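Local coordinates for putative fimbrial associated sortase-like protein (Corynebacterium diphtheriae, PDB 6BWE) that probably links pilin subunits covalently into pili by cysteine-dependent transpeptidation, as class C sortases do, this chain being the part that carries the catalytic domain, at residues Thr96-Ala99 and Thr100-Gly104; Thr134-Asp137 and Asn138-Asp141; Ile150-Gln153 and Gly154-Leu157. The protein carries 2 engineered substitutions. All coordinates share one frame; numbering follows the deposited sequence.

All three contacts are local, each made within one continuous piece of the sortase domain, and they differ in what the backbone does there. Contact 1 is a short surface helix between two parallel strands, held by main-chain bonds, with Asp97 at its start paired to basic residues outside it. Contact 2, partly buried, is a pair of turns in the loop before strand 147-152; water ties its backbone while a phenylalanine and a leucine face inward. These two touch through Leu135, which packs on the end of helix 98-103, and both come near His127, the predicted catalytic histidine. Contact 3, partly buried too, is a regular hairpin whose centre lies about 21 and 22 Å from the centres of contacts 1 and 2.

Contact 1: Thr96-Ala99 and Thr100-Gly104; sequences TDTA and TLEHG
Leu101 meets Asp97 through both backbone and side chain. Its N donates to Asp97 O over 3.2 Å at 157°, approaching almost straight in line with the carbonyl, and its CG rests 3.5 Å from the same oxygen. The isobutyl group then continues past the start of the turn, where CD1 comes within 3.8 Å of Thr96 O. One residue on, Glu102 N is shared: it bonds to Ala99 O at 3.1 Å and more weakly to Thr98 O, so the helix wavers between three- and four-residue spacing. On the outer surface the Glu102 chain runs beside Thr98, with OE2 3.9 Å from the methyl CG2, a polar end suited to an exposed position.

Water 1 bridges the start of the turn, accepting from Asp97 N and lying 2.8 Å from Thr100 OG1. With OG1 beside its own backbone N (chi1 -58°), Thr100 presents the hydroxyl to this water. The Asp97 carboxylate is positioned in turn by salt bridges to Arg75 and Lys56, while Leu101 reaches inward to Thr125 and the predicted catalytic His127. This is the short connecting helix of a beta-alpha-beta unit, between parallel strands 88-94 and 105-107 of the sortase domain.

Contact 2: Thr134-Asp137 and Asn138-Asp141; sequences TLFD and NLED
Phe136 and Leu139 supply the apolar part of the contact, side by side and pointing the same way. The leucine methyl CD2 lies over one face of the phenyl ring, 4.0 Å from Phe136 CD2. Leu139 CG stands opposite its backbone N (chi1 -173°), which brings CD2 over the ring. Both side chains continue onto Thr188 and Leu186, and Leu139 also reaches Leu199 and Val201, so large hydrophobic residues suit these inward positions.

The direct backbone bond runs from Leu139 N to Phe136 O, 3.0 Å and nearly straight at 172°, although the donor stands well above the carbonyl plane. It closes a type I turn, Phe136 to Leu139, that shares Phe136 and Asp137 with the type II' turn before it, Thr134 to Asp137. In the latter Leu135 has a positive phi of 52°, a conformation more usual for glycine.

Two waters add further bridges between main-chain atoms. Water 2 donates to Leu135 O and accepts from Asn138 N, both at 2.8 Å; water 3 donates to Phe136 O and accepts from Glu140 N at 3.0 Å.

Polar side chains occupy the outer side. Asn138 crosses Thr134 at a slant, ND2 lying 3.8 Å from the methyl CG2, a van der Waals touch. Asp137 turns elsewhere, its OD1 accepting from Gly129 N.

Phe136 also shares backbone bonding with His127, the predicted catalytic histidine. The chemistry therefore implies a loop whose shape is set by backbone and water bonds, with apolar burial fixing it against the strands and Asp137 tying it to the segment that follows His127.

Contact 3: Ile150-Gln153 and Gly154-Leu157; sequences ITVQ and GETL
Ile150 and Leu157 pair with two main-chain bonds, Ile150 N to Leu157 O at 2.8 Å and Leu157 N to Ile150 O at 2.7 Å, each with its donor in the carbonyl plane. The next hydrogen-bonded pair joins Val152 N to Glu155 O and Glu155 N to Val152 O, each 2.9 Å. Here the geometry is uneven: Val152 N comes nearly straight at Glu155 O, whereas Glu155 N, next to the turn, sits 50° out of the plane of the Val152 carbonyl. Between these pairs Thr151 CA makes a close C-H contact with Glu155 O.

Strands 147-152 and 155-167 thus make a two-residue beta hairpin closed by a type I' turn. Gln153 and Gly154 both have positive phi; glycine suits its place because a CB would collide with Gln153 O. The short segments 150-152 and 155-157 run antiparallel, their directions 154° apart. Thr151 is joined by backbone bonds to Ser80 of strand 77-83, which closes the sortase beta-barrel, since strands 77-83 and 147-152 lie at the two ends of the sheet order.

The side chains touch more lightly than the backbones. On the face of Ile150, Val152, Glu155 and Leu157, Val152 CG1 lies diagonally 4.4 Å from Leu157 CD1. Ile150 packs onward against Ala79 and Pro114, and Val152 against Ala79 and Val115. Glu155 runs beside Val152, its chi1 of 126° far from a staggered value, with its OE1 4.2 Å from CG1 of the valine.

The other face is partly exposed and polar. Thr151 OG1 and Thr156 OG1 share a hydrogen bond of 3.2 Å, either able to donate, their beta-branched side chains suiting extended strands. At the turn, the Gln153 chain bends at chi2 and rests on Arg27, Val30 and Leu31 of helix 24-39.

Contact 1: Thr96-Ala99 and Thr100-Gly104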
loop_
_atom_site.group_PDB
_atom_site.type_symbol
_atom_site.label_atom_id
_atom_site.label_comp_id
_atom_site.label_asym_id
_atom_site.label_seq_id
_atom_site.Cartn_x
_atom_site.Cartn_y
_atom_site.Cartn_z
ATOM N N THR A 96 -3.390 -14.014 5.139
ATOM C CA THR A 96 -2.287 -14.926 5.473
ATOM C C THR A 96 -2.401 -15.341 6.937
ATOM O O THR A 96 -1.390 -15.488 7.606
ATOM C CB THR A 96 -0.897 -14.269 5.178
ATOM O OG1 THR A 96 -0.822 -12.993 5.825
ATOM C CG2 THR A 96 -0.730 -14.090 3.728
ATOM N N ASP A 97 -3.621 -15.602 7.405
ATOM C CA ASP A 97 -3.808 -16.200 8.731
ATOM C C ASP A 97 -3.106 -17.572 8.819
ATOM O O ASP A 97 -2.989 -18.327 7.847
ATOM C CB ASP A 97 -5.282 -16.430 9.081
ATOM C CG ASP A 97 -6.080 -15.142 9.223
ATOM O OD1 ASP A 97 -5.502 -14.061 9.469
ATOM O OD2 ASP A 97 -7.319 -15.235 9.102
ATOM N N THR A 98 -2.653 -17.879 10.017
ATOM C CA THR A 98 -2.008 -19.172 10.309
ATOM C C THR A 98 -2.854 -20.337 9.804
ATOM O O THR A 98 -2.372 -21.221 9.086
ATOM C CB THR A 98 -1.803 -19.317 11.829
ATOM O OG1 THR A 98 -1.091 -18.183 12.279
ATOM C CG2 THR A 98 -0.999 -20.598 12.205
ATOM N N ALA A 99 -4.142 -20.324 10.156
ATOM C CA ALA A 99 -5.011 -21.457 9.790
ATOM C C ALA A 99 -5.130 -21.601 8.271
ATOM O O ALA A 99 -5.036 -22.722 7.721
ATOM C CB ALA A 99 -6.372 -21.352 10.466
ATOM N N THR A 100 -5.217 -20.469 7.570
ATOM C CA THR A 100 -5.326 -20.465 6.102
ATOM C C THR A 100 -4.135 -21.170 5.456
ATOM O O THR A 100 -4.304 -22.004 4.569
ATOM C CB THR A 100 -5.406 -19.025 5.575
ATOM O OG1 THR A 100 -6.528 -18.372 6.155
ATOM C CG2 THR A 100 -5.480 -18.962 4.086
ATOM N N LEU A 101 -2.935 -20.855 5.935
ATOM C CA LEU A 101 -1.722 -21.384 5.337
ATOM C C LEU A 101 -1.438 -22.867 5.711
ATOM O O LEU A 101 -0.552 -23.501 5.136
ATOM C CB LEU A 101 -0.544 -20.483 5.689
ATOM C CG LEU A 101 -0.717 -19.009 5.271
ATOM C CD1 LEU A 101 0.468 -18.231 5.787
ATOM C CD2 LEU A 101 -0.868 -18.858 3.776
ATOM N N GLU A 102 -2.222 -23.446 6.621
ATOM C CA GLU A 102 -2.205 -24.897 6.826
ATOM C C GLU A 102 -3.031 -25.624 5.770
ATOM O O GLU A 102 -2.845 -26.816 5.581
ATOM C CB GLU A 102 -2.684 -25.260 8.220
ATOM C CG GLU A 102 -1.770 -24.690 9.306
ATOM C CD GLU A 102 -2.155 -25.085 10.703
ATOM O OE1 GLU A 102 -2.890 -26.083 10.867
ATOM O OE2 GLU A 102 -1.718 -24.393 11.657
ATOM N N HIS A 103 -3.928 -24.924 5.086
ATOM C CA HIS A 103 -4.840 -25.567 4.150
ATOM C C HIS A 103 -4.805 -25.086 2.709
ATOM O O HIS A 103 -5.474 -25.666 1.853
ATOM C CB HIS A 103 -6.270 -25.451 4.698
ATOM C CG HIS A 103 -6.432 -26.049 6.049
ATOM N ND1 HIS A 103 -6.466 -27.415 6.255
ATOM C CD2 HIS A 103 -6.517 -25.474 7.273
ATOM C CE1 HIS A 103 -6.604 -27.648 7.550
ATOM N NE2 HIS A 103 -6.645 -26.487 8.188
ATOM N N GLY A 104 -4.066 -24.019 2.414
ATOM C CA GLY A 104 -3.909 -23.605 1.043
ATOM C C GLY A 104 -2.970 -22.409 0.974
ATOM O O GLY A 104 -2.121 -22.217 1.852
HETATM O O HOH W 1 -6.143 -15.630 5.905
#

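Contact 2: Thr134-Asp137 and Asn138-Asp141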
loop_
_atom_site.group_PDB
_atom_site.type_symbol
_atom_site.label_atom_id
_atom_site.label_comp_id
_atom_site.label_asym_id
_atom_site.label_seq_id
_atom_site.Cartn_x
_atom_site.Cartn_y
_atom_site.Cartn_z
ATOM N N THR A 134 1.471 -30.890 1.130
ATOM C CA THR A 134 2.602 -30.557 0.250
ATOM C C THR A 134 2.710 -29.031 0.071
ATOM O O THR A 134 3.793 -28.438 0.272
ATOM C CB THR A 134 2.492 -31.301 -1.101
ATOM O OG1 THR A 134 2.687 -32.696 -0.853
ATOM C CG2 THR A 134 3.558 -30.844 -2.121
ATOM N N LEU A 135 1.582 -28.417 -0.258
ATOM C CA LEU A 135 1.506 -26.962 -0.406
ATOM C C LEU A 135 2.598 -26.423 -1.366
ATOM O O LEU A 135 2.610 -26.826 -2.536
ATOM C CB LEU A 135 1.436 -26.249 0.971
ATOM C CG LEU A 135 0.172 -26.589 1.753
ATOM C CD1 LEU A 135 0.342 -26.207 3.211
ATOM C CD2 LEU A 135 -1.064 -25.896 1.151
ATOM N N PHE A 136 3.494 -25.557 -0.909
ATOM C CA PHE A 136 4.558 -25.032 -1.760
ATOM C C PHE A 136 5.906 -25.745 -1.507
ATOM O O PHE A 136 6.972 -25.188 -1.823
ATOM C CB PHE A 136 4.684 -23.501 -1.569
ATOM C CG PHE A 136 3.872 -22.642 -2.511
ATOM C CD1 PHE A 136 3.152 -23.136 -3.586
ATOM C CD2 PHE A 136 3.878 -21.270 -2.323
ATOM C CE1 PHE A 136 2.479 -22.296 -4.447
ATOM C CE2 PHE A 136 3.186 -20.430 -3.207
ATOM C CZ PHE A 136 2.501 -20.951 -4.266
ATOM N N ASP A 137 5.877 -26.979 -0.980
ATOM C CA ASP A 137 7.109 -27.754 -0.714
ATOM C C ASP A 137 8.069 -27.735 -1.918
ATOM O O ASP A 137 9.272 -27.708 -1.739
ATOM C CB ASP A 137 6.809 -29.234 -0.497
ATOM C CG ASP A 137 6.333 -29.579 0.880
ATOM O OD1 ASP A 137 6.264 -28.717 1.775
ATOM O OD2 ASP A 137 5.972 -30.793 1.032
ATOM N N ASN A 138 7.507 -27.804 -3.123
ATOM C CA ASN A 138 8.304 -27.953 -4.338
ATOM C C ASN A 138 8.360 -26.705 -5.207
ATOM O O ASN A 138 8.774 -26.793 -6.367
ATOM C CB ASN A 138 7.802 -29.159 -5.113
ATOM C CG ASN A 138 7.819 -30.410 -4.274
ATOM O OD1 ASN A 138 8.824 -30.731 -3.631
ATOM N ND2 ASN A 138 6.702 -31.122 -4.259
ATOM N N LEU A 139 8.024 -25.525 -4.643
ATOM C CA LEU A 139 8.148 -24.267 -5.398
ATOM C C LEU A 139 9.598 -24.035 -5.843
ATOM O O LEU A 139 9.850 -23.468 -6.901
ATOM C CB LEU A 139 7.663 -23.062 -4.563
ATOM C CG LEU A 139 7.586 -21.747 -5.305
ATOM C CD1 LEU A 139 6.525 -21.821 -6.407
ATOM C CD2 LEU A 139 7.271 -20.622 -4.333
ATOM N N GLU A 140 10.550 -24.539 -5.053
ATOM C CA GLU A 140 11.950 -24.530 -5.443
ATOM C C GLU A 140 12.323 -25.263 -6.742
ATOM O O GLU A 140 13.419 -25.032 -7.248
ATOM C CB GLU A 140 12.803 -25.092 -4.309
ATOM C CG GLU A 140 12.646 -26.607 -4.129
ATOM C CD GLU A 140 13.197 -27.109 -2.820
ATOM O OE1 GLU A 140 13.924 -26.365 -2.131
ATOM O OE2 GLU A 140 12.933 -28.292 -2.502
ATOM N N ASP A 141 11.443 -26.129 -7.261
ATOM C CA ASP A 141 11.696 -26.888 -8.490
ATOM C C ASP A 141 11.094 -26.239 -9.738
ATOM O O ASP A 141 11.266 -26.736 -10.840
ATOM C CB ASP A 141 11.150 -28.326 -8.352
ATOM C CG ASP A 141 11.866 -29.136 -7.267
ATOM O OD1 ASP A 141 13.006 -28.751 -6.890
ATOM O OD2 ASP A 141 11.290 -30.162 -6.785
HETATM O O HOH W 2 4.843 -27.647 -4.001
HETATM O O HOH W 3 10.017 -24.917 -2.169
#

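Contact 3: Ile150-Gln153 and Gly154-Leu157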
loop_
_atom_site.group_PDB
_atom_site.type_symbol
_atom_site.label_atom_id
_atom_site.label_comp_id
_atom_site.label_asym_id
_atom_site.label_seq_id
_atom_site.Cartn_x
_atom_site.Cartn_y
_atom_site.Cartn_z
ATOM N N ILE A 150 -3.778 -18.937 -13.249
ATOM C CA ILE A 150 -4.643 -18.498 -12.174
ATOM C C ILE A 150 -6.055 -18.538 -12.720
ATOM O O ILE A 150 -6.322 -17.959 -13.766
ATOM C CB ILE A 150 -4.294 -17.080 -11.677
ATOM C CG1 ILE A 150 -2.941 -17.127 -10.966
ATOM C CG2 ILE A 150 -5.374 -16.605 -10.700
ATOM C CD1 ILE A 150 -2.403 -15.791 -10.593
ATOM N N THR A 151 -6.940 -19.230 -12.020
ATOM C CA THR A 151 -8.340 -19.230 -12.379
ATOM C C THR A 151 -9.102 -18.412 -11.357
ATOM O O THR A 151 -8.999 -18.659 -10.169
ATOM C CB THR A 151 -8.887 -20.647 -12.494
ATOM O OG1 THR A 151 -8.095 -21.379 -13.457
ATOM C CG2 THR A 151 -10.312 -20.642 -12.974
ATOM N N VAL A 152 -9.872 -17.442 -11.844
ATOM C CA VAL A 152 -10.585 -16.521 -10.958
ATOM C C VAL A 152 -11.881 -16.120 -11.651
ATOM O O VAL A 152 -11.877 -15.737 -12.832
ATOM C CB VAL A 152 -9.679 -15.320 -10.544
ATOM C CG1 VAL A 152 -9.098 -14.589 -11.754
ATOM C CG2 VAL A 152 -10.398 -14.371 -9.624
ATOM N N GLN A 153 -12.995 -16.271 -10.946
ATOM C CA GLN A 153 -14.332 -15.997 -11.496
ATOM C C GLN A 153 -14.541 -16.549 -12.902
ATOM O O GLN A 153 -15.065 -15.869 -13.776
ATOM C CB GLN A 153 -14.578 -14.499 -11.478
ATOM C CG GLN A 153 -14.577 -13.945 -10.052
ATOM C CD GLN A 153 -15.753 -14.428 -9.237
ATOM O OE1 GLN A 153 -16.889 -14.210 -9.618
ATOM N NE2 GLN A 153 -15.484 -15.040 -8.072
ATOM N N GLY A 154 -14.098 -17.776 -13.106
ATOM C CA GLY A 154 -14.300 -18.471 -14.370
ATOM C C GLY A 154 -13.239 -18.216 -15.434
ATOM O O GLY A 154 -13.216 -18.897 -16.454
ATOM N N GLU A 155 -12.383 -17.234 -15.240
ATOM C CA GLU A 155 -11.435 -16.846 -16.285
ATOM C C GLU A 155 -10.070 -17.427 -15.902
ATOM O O GLU A 155 -9.789 -17.571 -14.717
ATOM C CB GLU A 155 -11.460 -15.322 -16.399
ATOM C CG GLU A 155 -10.159 -14.585 -16.283
ATOM C CD GLU A 155 -10.379 -13.091 -16.211
ATOM O OE1 GLU A 155 -9.870 -12.460 -15.246
ATOM O OE2 GLU A 155 -11.094 -12.561 -17.090
ATOM N N THR A 156 -9.227 -17.738 -16.885
ATOM C CA THR A 156 -7.916 -18.241 -16.594
ATOM C C THR A 156 -6.862 -17.267 -17.138
ATOM O O THR A 156 -6.935 -16.832 -18.285
ATOM C CB THR A 156 -7.729 -19.661 -17.121
ATOM O OG1 THR A 156 -8.656 -20.503 -16.441
ATOM C CG2 THR A 156 -6.317 -20.184 -16.806
ATOM N N LEU A 157 -5.903 -16.925 -16.278
ATOM C CA LEU A 157 -4.796 -16.033 -16.611
ATOM C C LEU A 157 -3.515 -16.862 -16.611
ATOM O O LEU A 157 -3.307 -17.657 -15.696
ATOM C CB LEU A 157 -4.671 -14.915 -15.571
ATOM C CG LEU A 157 -5.930 -14.233 -15.041
ATOM C CD1 LEU A 157 -5.578 -13.125 -14.046
ATOM C CD2 LEU A 157 -6.699 -13.666 -16.190
#